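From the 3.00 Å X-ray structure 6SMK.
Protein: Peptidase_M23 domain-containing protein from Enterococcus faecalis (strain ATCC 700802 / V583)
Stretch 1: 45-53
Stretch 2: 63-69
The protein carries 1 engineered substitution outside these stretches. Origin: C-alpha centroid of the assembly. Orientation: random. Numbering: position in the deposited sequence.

Stretch 1 45-53: QYPGLVDWV
Stretch 2 (63-69) HVGIKVA

How do the two segments pair? Strand 48-53 runs antiparallel to strand 63-69, their axes 144° apart in direction. L49 faces K67 in a hydrogen-bonded pair, L49 N to K67 O 3.2 Å and K67 N to L49 O 2.8 Å. V50 then faces I66 and V53 faces V64 as non-hydrogen-bonded pairs. D51, at phi/psi -131/24, departs from extended geometry; its N reaches G65 O at 3.3 Å, while G65 N donates to W52 O at 2.7 Å.

Which side chains fill the face shared by V50, V53, V64 and I66? With V50 at chi1 t and I66 at chi1 m (chi2 135°, between wells), V50 CG2 lies 3.7 Å from I66 CG1. V53 at t and V64 at m leave a looser contact: V53 CG2 and V64 CG1 are 4.3 Å apart.

What occupies the other face? L49 (t, p), K67 (all t) and W52 point there, the extended lysine leading its end away. Chi1 t and chi2 -82° place W52 NE1 3.2 Å from NE2 of H63, whose CA-to-CB bond points sideways but whose chi1 p and chi2 -64° bring its ring near; the rings lie oblique, planes at 50°.

Why do glycines suit this contact? A CB on G65 would lie 3.0 Å from W52 CB, and one on G48 2.0 Å from K67 O. Bare G48 CA instead approaches K67 O at 3.1 Å.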

# COMPACT_ATOMS: atom_id res chain seq x y z
N GLN A 45 -5.78 -6.13 2.64
CA GLN A 45 -7.14 -5.73 2.29
C GLN A 45 -7.82 -6.74 1.37
O GLN A 45 -9.04 -6.96 1.49
CB GLN A 45 -7.11 -4.37 1.62
CG GLN A 45 -6.64 -3.29 2.56
CD GLN A 45 -7.39 -3.32 3.85
OE1 GLN A 45 -8.59 -3.03 3.90
NE2 GLN A 45 -6.70 -3.70 4.91
N TYR A 46 -7.08 -7.35 0.46
CA TYR A 46 -7.64 -8.31 -0.47
C TYR A 46 -6.73 -9.53 -0.52
O TYR A 46 -5.52 -9.41 -0.30
CB TYR A 46 -7.81 -7.66 -1.86
CG TYR A 46 -8.78 -6.51 -1.82
CD1 TYR A 46 -8.36 -5.22 -1.53
CD2 TYR A 46 -10.13 -6.72 -2.02
CE1 TYR A 46 -9.27 -4.17 -1.46
CE2 TYR A 46 -11.04 -5.68 -1.97
CZ TYR A 46 -10.61 -4.41 -1.68
OH TYR A 46 -11.54 -3.39 -1.61
N PRO A 47 -7.29 -10.71 -0.78
CA PRO A 47 -6.44 -11.90 -0.90
C PRO A 47 -5.67 -11.89 -2.20
O PRO A 47 -6.14 -11.38 -3.22
CB PRO A 47 -7.45 -13.05 -0.89
CG PRO A 47 -8.65 -12.45 -1.50
CD PRO A 47 -8.70 -11.02 -1.01
N GLY A 48 -4.49 -12.50 -2.17
CA GLY A 48 -3.74 -12.69 -3.39
C GLY A 48 -2.40 -13.33 -3.11
O GLY A 48 -2.11 -13.76 -2.00
N LEU A 49 -1.58 -13.36 -4.16
CA LEU A 49 -0.25 -13.94 -4.15
C LEU A 49 0.79 -12.86 -3.95
O LEU A 49 0.79 -11.84 -4.65
CB LEU A 49 0.00 -14.66 -5.48
CG LEU A 49 1.43 -15.11 -5.78
CD1 LEU A 49 1.77 -16.36 -4.99
CD2 LEU A 49 1.60 -15.33 -7.27
N VAL A 50 1.68 -13.07 -2.98
CA VAL A 50 2.81 -12.17 -2.76
C VAL A 50 3.84 -12.45 -3.84
O VAL A 50 4.43 -13.54 -3.88
CB VAL A 50 3.42 -12.35 -1.37
CG1 VAL A 50 4.79 -11.67 -1.32
CG2 VAL A 50 2.48 -11.80 -0.30
N ASP A 51 4.05 -11.49 -4.74
CA ASP A 51 5.03 -11.65 -5.80
C ASP A 51 5.96 -10.45 -5.91
O ASP A 51 6.56 -10.22 -6.96
CB ASP A 51 4.35 -11.92 -7.15
CG ASP A 51 3.53 -10.74 -7.64
OD1 ASP A 51 3.26 -9.81 -6.86
OD2 ASP A 51 3.16 -10.76 -8.84
N TRP A 52 6.11 -9.69 -4.82
CA TRP A 52 6.97 -8.51 -4.85
C TRP A 52 7.29 -8.12 -3.42
O TRP A 52 6.39 -7.72 -2.67
CB TRP A 52 6.28 -7.37 -5.58
CG TRP A 52 7.07 -6.12 -5.63
CD1 TRP A 52 7.18 -5.17 -4.65
CD2 TRP A 52 7.86 -5.67 -6.72
NE1 TRP A 52 8.00 -4.15 -5.08
CE2 TRP A 52 8.43 -4.44 -6.35
CE3 TRP A 52 8.14 -6.19 -7.98
CZ2 TRP A 52 9.27 -3.72 -7.19
CZ3 TRP A 52 8.97 -5.47 -8.83
CH2 TRP A 52 9.52 -4.25 -8.43
N VAL A 53 8.55 -8.24 -3.03
CA VAL A 53 9.00 -7.79 -1.72
C VAL A 53 10.28 -6.99 -1.91
O VAL A 53 11.17 -7.40 -2.67
CB VAL A 53 9.23 -8.96 -0.75
CG1 VAL A 53 9.67 -8.42 0.58
CG2 VAL A 53 7.95 -9.78 -0.61
N HIS A 63 8.30 -2.50 1.40
CA HIS A 63 6.95 -2.68 0.89
C HIS A 63 6.78 -4.04 0.23
O HIS A 63 7.76 -4.68 -0.16
CB HIS A 63 6.56 -1.57 -0.10
CG HIS A 63 7.39 -1.52 -1.34
ND1 HIS A 63 8.74 -1.25 -1.32
CD2 HIS A 63 7.05 -1.66 -2.64
CE1 HIS A 63 9.20 -1.25 -2.56
NE2 HIS A 63 8.20 -1.49 -3.38
N VAL A 64 5.52 -4.46 0.14
CA VAL A 64 5.14 -5.69 -0.54
C VAL A 64 4.12 -5.39 -1.62
O VAL A 64 3.29 -4.48 -1.49
CB VAL A 64 4.57 -6.75 0.42
CG1 VAL A 64 5.51 -6.97 1.58
CG2 VAL A 64 3.24 -6.34 0.91
N GLY A 65 4.18 -6.15 -2.70
CA GLY A 65 3.13 -6.20 -3.70
C GLY A 65 2.42 -7.54 -3.65
O GLY A 65 3.07 -8.59 -3.54
N ILE A 66 1.09 -7.50 -3.71
CA ILE A 66 0.26 -8.70 -3.77
C ILE A 66 -0.62 -8.63 -5.00
O ILE A 66 -1.35 -7.65 -5.20
CB ILE A 66 -0.60 -8.88 -2.51
CG1 ILE A 66 0.28 -9.02 -1.28
CG2 ILE A 66 -1.48 -10.12 -2.62
CD1 ILE A 66 -0.22 -8.20 -0.14
N LYS A 67 -0.56 -9.67 -5.83
CA LYS A 67 -1.41 -9.72 -7.01
C LYS A 67 -2.82 -10.10 -6.54
O LYS A 67 -3.05 -11.20 -6.04
CB LYS A 67 -0.85 -10.71 -8.03
CG LYS A 67 -1.69 -10.81 -9.31
CD LYS A 67 -1.49 -12.08 -10.16
CE LYS A 67 -1.83 -11.77 -11.62
NZ LYS A 67 -2.10 -13.03 -12.38
N VAL A 68 -3.76 -9.17 -6.67
CA VAL A 68 -5.09 -9.36 -6.11
C VAL A 68 -6.13 -9.59 -7.17
O VAL A 68 -7.30 -9.83 -6.83
CB VAL A 68 -5.52 -8.16 -5.24
CG1 VAL A 68 -4.55 -7.97 -4.08
CG2 VAL A 68 -5.59 -6.91 -6.10
N ALA A 69 -5.75 -9.53 -8.44
CA ALA A 69 -6.67 -9.68 -9.56
C ALA A 69 -5.85 -10.07 -10.77
O ALA A 69 -4.61 -10.15 -10.71
CB ALA A 69 -7.45 -8.38 -9.78